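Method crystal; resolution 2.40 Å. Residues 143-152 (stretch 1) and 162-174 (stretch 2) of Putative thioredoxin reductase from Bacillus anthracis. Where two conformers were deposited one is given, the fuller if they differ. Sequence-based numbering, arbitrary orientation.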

ATOM      1  N   GLU C 143      13.999  -5.026  16.870  1.00 32.84           N
ATOM      2  CA  GLU C 143      13.904  -5.602  18.205  1.00 33.15           C
ATOM      3  C   GLU C 143      15.057  -6.575  18.479  1.00 38.52           C
ATOM      4  O   GLU C 143      15.238  -7.020  19.605  1.00 39.89           O
ATOM      5  CB  GLU C 143      12.548  -6.277  18.426  1.00 28.15           C
ATOM      6  CG  GLU C 143      11.374  -5.304  18.483  1.00 29.63           C
ATOM      7  CD  GLU C 143      10.997  -4.736  17.115  1.00 39.14           C
ATOM      8  OE1 GLU C 143      11.127  -5.461  16.105  1.00 44.73           O
ATOM      9  OE2 GLU C 143      10.583  -3.557  17.043  1.00 42.35           O
ATOM     10  N   LEU C 144      15.843  -6.880  17.451  1.00 37.20           N
ATOM     11  CA  LEU C 144      16.932  -7.846  17.576  1.00 40.49           C
ATOM     12  C   LEU C 144      18.283  -7.178  17.353  1.00 36.56           C
ATOM     13  O   LEU C 144      19.309  -7.860  17.285  1.00 33.07           O
ATOM     14  CB  LEU C 144      16.781  -8.958  16.533  1.00 40.19           C
ATOM     15  CG  LEU C 144      16.076 -10.272  16.842  1.00 36.43           C
ATOM     16  CD1 LEU C 144      15.008 -10.131  17.880  1.00 35.09           C
ATOM     17  CD2 LEU C 144      15.492 -10.774  15.538  1.00 29.43           C
ATOM     18  N   LYS C 145      18.277  -5.854  17.203  1.00 36.34           N
ATOM     19  CA  LYS C 145      19.504  -5.123  16.892  1.00 38.17           C
ATOM     20  C   LYS C 145      20.620  -5.344  17.924  1.00 43.93           C
ATOM     21  O   LYS C 145      20.383  -5.339  19.139  1.00 35.59           O
ATOM     22  CB  LYS C 145      19.230  -3.621  16.740  1.00 36.65           C
ATOM     23  CG  LYS C 145      18.848  -2.934  18.025  1.00 38.59           C
ATOM     24  CD  LYS C 145      18.357  -1.554  17.768  1.00 41.70           C
ATOM     25  CE  LYS C 145      17.855  -0.907  19.036  1.00 46.38           C
ATOM     26  NZ  LYS C 145      18.592   0.368  19.198  1.00 57.62           N
ATOM     27  N   ASP C 146      21.824  -5.550  17.402  1.00 44.00           N
ATOM     28  CA  ASP C 146      23.044  -5.703  18.195  1.00 46.86           C
ATOM     29  C   ASP C 146      23.134  -7.006  19.006  1.00 42.91           C
ATOM     30  O   ASP C 146      24.127  -7.251  19.661  1.00 58.29           O
ATOM     31  CB  ASP C 146      23.303  -4.456  19.056  1.00 38.91           C
ATOM     32  CG  ASP C 146      23.547  -3.201  18.210  1.00 40.33           C
ATOM     33  OD1 ASP C 146      24.083  -3.336  17.089  1.00 41.90           O
ATOM     34  OD2 ASP C 146      23.201  -2.082  18.650  1.00 43.82           O
ATOM     35  N   GLN C 147      22.098  -7.834  18.930  0.55 41.43           N
ATOM     36  CA  GLN C 147      22.086  -9.127  19.608  0.55 41.53           C
ATOM     37  C   GLN C 147      22.965 -10.179  18.904  0.55 42.34           C
ATOM     38  O   GLN C 147      23.411  -9.972  17.779  0.55 42.07           O
ATOM     39  CB  GLN C 147      20.645  -9.632  19.733  0.55 37.63           C
ATOM     40  CG  GLN C 147      19.788  -8.791  20.659  0.55 43.05           C
ATOM     41  CD  GLN C 147      20.440  -8.576  22.002  0.55 45.78           C
ATOM     42  OE1 GLN C 147      20.645  -9.522  22.766  0.55 52.43           O
ATOM     43  NE2 GLN C 147      20.786  -7.330  22.299  0.55 49.85           N
ATOM     44  N   PRO C 148      23.252 -11.297  19.590  1.00 43.87           N
ATOM     45  CA  PRO C 148      23.880 -12.461  18.933  1.00 35.31           C
ATOM     46  C   PRO C 148      22.908 -13.331  18.121  1.00 33.10           C
ATOM     47  O   PRO C 148      22.100 -14.092  18.663  1.00 32.23           O
ATOM     48  CB  PRO C 148      24.483 -13.249  20.106  1.00 39.26           C
ATOM     49  CG  PRO C 148      23.775 -12.749  21.319  1.00 43.96           C
ATOM     50  CD  PRO C 148      23.405 -11.339  21.058  1.00 41.96           C
ATOM     51  N   LEU C 149      23.017 -13.234  16.801  1.00 35.57           N
ATOM     52  CA  LEU C 149      22.001 -13.767  15.908  1.00 29.90           C
ATOM     53  C   LEU C 149      22.553 -14.826  14.992  1.00 29.12           C
ATOM     54  O   LEU C 149      23.709 -14.765  14.578  1.00 28.83           O
ATOM     55  CB  LEU C 149      21.407 -12.653  15.026  1.00 29.31           C
ATOM     56  CG  LEU C 149      20.856 -11.373  15.654  1.00 33.43           C
ATOM     57  CD1 LEU C 149      20.316 -10.440  14.568  1.00 29.75           C
ATOM     58  CD2 LEU C 149      19.781 -11.701  16.677  1.00 38.15           C
ATOM     59  N   ILE C 150      21.699 -15.774  14.637  1.00 26.39           N
ATOM     60  CA  ILE C 150      22.065 -16.805  13.687  1.00 26.40           C
ATOM     61  C   ILE C 150      21.211 -16.606  12.424  1.00 38.00           C
ATOM     62  O   ILE C 150      20.041 -16.187  12.488  1.00 32.68           O
ATOM     63  CB  ILE C 150      21.810 -18.194  14.292  1.00 29.68           C
ATOM     64  CG1 ILE C 150      22.265 -19.309  13.343  1.00 30.24           C
ATOM     65  CG2 ILE C 150      20.340 -18.338  14.669  1.00 28.35           C
ATOM     66  CD1 ILE C 150      22.114 -20.678  13.906  1.00 24.61           C
ATOM     67  N   ILE C 151      21.804 -16.864  11.269  1.00 36.26           N
ATOM     68  CA  ILE C 151      21.026 -16.894  10.044  1.00 29.48           C
ATOM     69  C   ILE C 151      21.067 -18.304   9.517  1.00 26.93           C
ATOM     70  O   ILE C 151      22.140 -18.820   9.197  1.00 30.22           O
ATOM     71  CB  ILE C 151      21.620 -15.971   9.003  1.00 33.49           C
ATOM     72  CG1 ILE C 151      21.499 -14.528   9.472  1.00 33.01           C
ATOM     73  CG2 ILE C 151      20.907 -16.164   7.664  1.00 30.53           C
ATOM     74  CD1 ILE C 151      22.176 -13.567   8.564  1.00 35.52           C
ATOM     75  N   ILE C 152      19.909 -18.945   9.469  1.00 30.00           N
ATOM     76  CA  ILE C 152      19.793 -20.283   8.908  1.00 26.81           C
ATOM     77  C   ILE C 152      19.335 -20.220   7.469  1.00 34.48           C
ATOM     78  O   ILE C 152      18.215 -19.777   7.192  1.00 35.85           O
ATOM     79  CB  ILE C 152      18.784 -21.099   9.707  1.00 30.61           C
ATOM     80  CG1 ILE C 152      19.210 -21.120  11.174  1.00 31.54           C
ATOM     81  CG2 ILE C 152      18.629 -22.498   9.116  1.00 32.61           C
ATOM     82  CD1 ILE C 152      18.084 -21.428  12.146  1.00 33.74           C
HETATM   83  N   MSE C 162      20.575 -12.141   2.440  1.00 32.10           N
HETATM   84  CA  MSE C 162      20.083 -12.133   3.794  1.00 23.62           C
HETATM   85  C   MSE C 162      21.152 -11.669   4.793  1.00 38.67           C
HETATM   86  O   MSE C 162      20.861 -10.908   5.721  1.00 37.20           O
HETATM   87  CB  MSE C 162      19.631 -13.550   4.150  1.00 30.53           C
HETATM   88  CG  MSE C 162      18.890 -13.629   5.482  1.00 37.31           C
HETATM   89 SE   MSE C 162      17.346 -12.396   5.436  0.59 55.65          SE
HETATM   90  CE  MSE C 162      16.126 -13.419   6.543  1.00 49.94           C
ATOM     91  N   THR C 163      22.392 -12.130   4.592  1.00 33.45           N
ATOM     92  CA  THR C 163      23.512 -11.749   5.456  1.00 26.79           C
ATOM     93  C   THR C 163      23.814 -10.262   5.374  1.00 30.25           C
ATOM     94  O   THR C 163      23.904  -9.588   6.404  1.00 33.33           O
ATOM     95  CB  THR C 163      24.807 -12.507   5.102  1.00 30.36           C
ATOM     96  OG1 THR C 163      24.587 -13.914   5.221  1.00 31.78           O
ATOM     97  CG2 THR C 163      25.925 -12.108   6.042  1.00 35.54           C
ATOM     98  N   LYS C 164      24.009  -9.765   4.156  1.00 26.97           N
ATOM     99  CA  LYS C 164      24.206  -8.340   3.929  1.00 30.55           C
ATOM    100  C   LYS C 164      23.091  -7.516   4.575  1.00 37.91           C
ATOM    101  O   LYS C 164      23.350  -6.456   5.142  1.00 39.43           O
ATOM    102  CB  LYS C 164      24.220  -8.039   2.435  1.00 32.52           C
ATOM    103  CG  LYS C 164      25.492  -8.406   1.724  1.00 35.99           C
ATOM    104  CD  LYS C 164      25.474  -7.817   0.333  1.00 39.53           C
ATOM    105  CE  LYS C 164      26.806  -8.001  -0.348  1.00 46.86           C
ATOM    106  NZ  LYS C 164      26.783  -7.385  -1.708  1.00 53.84           N
ATOM    107  N   LEU C 165      21.856  -8.009   4.493  1.00 34.88           N
ATOM    108  CA  LEU C 165      20.707  -7.247   4.970  1.00 33.34           C
ATOM    109  C   LEU C 165      20.690  -7.225   6.496  1.00 32.22           C
ATOM    110  O   LEU C 165      20.653  -6.158   7.096  1.00 36.51           O
ATOM    111  CB  LEU C 165      19.392  -7.804   4.393  1.00 29.57           C
ATOM    112  CG  LEU C 165      18.099  -7.028   4.683  1.00 35.59           C
ATOM    113  CD1 LEU C 165      18.131  -5.580   4.184  1.00 34.61           C
ATOM    114  CD2 LEU C 165      16.894  -7.744   4.089  1.00 38.96           C
ATOM    115  N   VAL C 166      20.744  -8.405   7.108  1.00 33.84           N
ATOM    116  CA  VAL C 166      20.731  -8.563   8.569  1.00 32.87           C
ATOM    117  C   VAL C 166      21.876  -7.817   9.264  1.00 34.56           C
ATOM    118  O   VAL C 166      21.734  -7.313  10.379  1.00 33.90           O
ATOM    119  CB  VAL C 166      20.773 -10.068   8.952  1.00 33.75           C
ATOM    120  CG1 VAL C 166      21.081 -10.264  10.423  1.00 29.80           C
ATOM    121  CG2 VAL C 166      19.440 -10.728   8.612  1.00 29.98           C
ATOM    122  N   TYR C 167      23.003  -7.727   8.584  1.00 32.56           N
ATOM    123  CA  TYR C 167      24.163  -7.017   9.107  1.00 36.97           C
ATOM    124  C   TYR C 167      23.869  -5.558   9.505  1.00 41.46           C
ATOM    125  O   TYR C 167      24.561  -5.041  10.386  1.00 40.11           O
ATOM    126  CB  TYR C 167      25.315  -7.102   8.093  1.00 39.22           C
ATOM    127  CG  TYR C 167      26.727  -6.826   8.612  1.00 38.95           C
ATOM    128  CD1 TYR C 167      27.359  -5.622   8.339  1.00 33.39           C
ATOM    129  CD2 TYR C 167      27.447  -7.793   9.317  1.00 32.96           C
ATOM    130  CE1 TYR C 167      28.645  -5.366   8.771  1.00 36.40           C
ATOM    131  CE2 TYR C 167      28.758  -7.542   9.760  1.00 34.64           C
ATOM    132  CZ  TYR C 167      29.345  -6.326   9.482  1.00 43.17           C
ATOM    133  OH  TYR C 167      30.636  -6.049   9.903  1.00 52.46           O
ATOM    134  N   ASN C 168      22.867  -4.905   8.872  1.00 34.89           N
ATOM    135  CA  ASN C 168      22.431  -3.554   9.267  1.00 34.03           C
ATOM    136  C   ASN C 168      22.024  -3.531  10.738  1.00 33.07           C
ATOM    137  O   ASN C 168      22.208  -2.543  11.436  1.00 37.61           O
ATOM    138  CB  ASN C 168      21.195  -3.075   8.480  1.00 48.63           C
ATOM    139  CG  ASN C 168      21.502  -2.653   7.049  1.00 56.17           C
ATOM    140  OD1 ASN C 168      21.981  -1.541   6.804  1.00 56.48           O
ATOM    141  ND2 ASN C 168      21.169  -3.524   6.090  1.00 50.99           N
ATOM    142  N   TRP C 169      21.410  -4.613  11.190  1.00 27.57           N
ATOM    143  CA  TRP C 169      20.856  -4.659  12.529  1.00 33.23           C
ATOM    144  C   TRP C 169      21.827  -5.215  13.596  1.00 33.62           C
ATOM    145  O   TRP C 169      21.807  -4.766  14.749  1.00 31.70           O
ATOM    146  CB  TRP C 169      19.548  -5.436  12.493  1.00 25.99           C
ATOM    147  CG  TRP C 169      18.454  -4.619  11.841  1.00 37.87           C
ATOM    148  CD1 TRP C 169      17.680  -3.691  12.450  1.00 36.28           C
ATOM    149  CD2 TRP C 169      18.051  -4.636  10.468  1.00 27.17           C
ATOM    150  NE1 TRP C 169      16.810  -3.142  11.566  1.00 33.92           N
ATOM    151  CE2 TRP C 169      17.010  -3.704  10.337  1.00 36.00           C
ATOM    152  CE3 TRP C 169      18.463  -5.351   9.342  1.00 35.06           C
ATOM    153  CZ2 TRP C 169      16.360  -3.459   9.112  1.00 30.62           C
ATOM    154  CZ3 TRP C 169      17.831  -5.107   8.131  1.00 26.96           C
ATOM    155  CH2 TRP C 169      16.783  -4.171   8.029  1.00 29.32           C
ATOM    156  N   SER C 170      22.682  -6.160  13.202  1.00 28.10           N
ATOM    157  CA  SER C 170      23.689  -6.719  14.104  1.00 35.10           C
ATOM    158  C   SER C 170      24.902  -7.293  13.368  1.00 37.73           C
ATOM    159  O   SER C 170      24.772  -8.022  12.391  1.00 37.76           O
ATOM    160  CB  SER C 170      23.091  -7.817  14.984  1.00 34.64           C
ATOM    161  OG  SER C 170      24.072  -8.272  15.903  1.00 36.67           O
ATOM    162  N   THR C 171      26.085  -6.988  13.867  1.00 41.75           N
ATOM    163  CA  THR C 171      27.298  -7.525  13.276  1.00 42.52           C
ATOM    164  C   THR C 171      27.766  -8.806  13.979  1.00 42.24           C
ATOM    165  O   THR C 171      28.773  -9.390  13.587  1.00 49.07           O
ATOM    166  CB  THR C 171      28.405  -6.499  13.347  1.00 38.13           C
ATOM    167  OG1 THR C 171      28.723  -6.288  14.718  1.00 49.68           O
ATOM    168  CG2 THR C 171      27.923  -5.189  12.757  1.00 41.08           C
ATOM    169  N   ASP C 172      27.041  -9.236  15.011  1.00 32.34           N
ATOM    170  CA  ASP C 172      27.371 -10.457  15.735  1.00 35.20           C
ATOM    171  C   ASP C 172      26.547 -11.584  15.140  1.00 33.96           C
ATOM    172  O   ASP C 172      25.571 -12.028  15.739  1.00 33.49           O
ATOM    173  CB  ASP C 172      27.102 -10.305  17.247  1.00 37.20           C
ATOM    174  CG  ASP C 172      27.533 -11.539  18.082  1.00 47.35           C
ATOM    175  OD1 ASP C 172      27.898 -12.610  17.524  1.00 40.37           O
ATOM    176  OD2 ASP C 172      27.483 -11.435  19.330  1.00 50.45           O
ATOM    177  N   LEU C 173      26.963 -12.040  13.959  1.00 37.58           N
ATOM    178  CA  LEU C 173      26.225 -13.034  13.189  1.00 32.22           C
ATOM    179  C   LEU C 173      26.938 -14.364  13.125  1.00 34.85           C
ATOM    180  O   LEU C 173      28.156 -14.440  13.275  1.00 41.59           O
ATOM    181  CB  LEU C 173      26.022 -12.573  11.743  1.00 32.91           C
ATOM    182  CG  LEU C 173      25.211 -11.319  11.443  1.00 37.13           C
ATOM    183  CD1 LEU C 173      24.886 -11.293   9.950  1.00 35.87           C
ATOM    184  CD2 LEU C 173      23.961 -11.267  12.304  1.00 30.41           C
ATOM    185  N   VAL C 174      26.159 -15.410  12.887  1.00 35.00           N
ATOM    186  CA  VAL C 174      26.685 -16.713  12.552  1.00 32.68           C
ATOM    187  C   VAL C 174      25.814 -17.238  11.427  1.00 33.00           C
ATOM    188  O   VAL C 174      24.600 -17.207  11.514  1.00 27.14           O
ATOM    189  CB  VAL C 174      26.615 -17.692  13.733  1.00 33.46           C
ATOM    190  CG1 VAL C 174      27.109 -19.057  13.313  1.00 34.01           C
ATOM    191  CG2 VAL C 174      27.457 -17.200  14.873  1.00 43.75           C
TER
HETATM  192  O   HOH W   1      26.017  -5.201  16.034  1.00 37.52           O

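A strand that pairs along its backbone can still use its side chains to hold a helix, and this contact from a putative thioredoxin reductase illustrates the principle. The backbone bonds come first. Leu 149 and Ile 150 run parallel to Leu 173 and Val 174; Leu 149 bonds to the residues before and after its partner Leu 173, and Val 174 likewise bonds to those flanking its partner Ile 150: Leu 149 N donates to Asp 172 O (3.0 Å), Val 174 N reaches Leu 149 O (3.0 Å) in a bond weakened by its 135° angle, and Ile 151 N donates to Val 174 O (2.8 Å, nearly straight at 169°).

Before the strand, a type II turn from Leu 144 to Gln 147 leaves Asp 146 N free to donate to Trp 169 O (2.8 Å). Ser 170 adds a side-chain link: its OG donates to Gln 147 O (2.6 Å) and accepts from Asp 172 N (3.2 Å), so one hydroxyl ties the turn to the approach to the second strand. A water extends this polar region, donating to Asp 146 OD1 (2.9 Å) and accepting from Thr 171 N (2.8 Å).

Apolar packing completes the contact. Ile 151 points toward the helix, its CD1 lying 3.8 Å from both Val 166 CB and Leu 173 CD1, while its CG2 meets CG of selenomethionine Met 162 at 3.9 Å. Leu 149 CB packs against Leu 173 CD2 (4.0 Å).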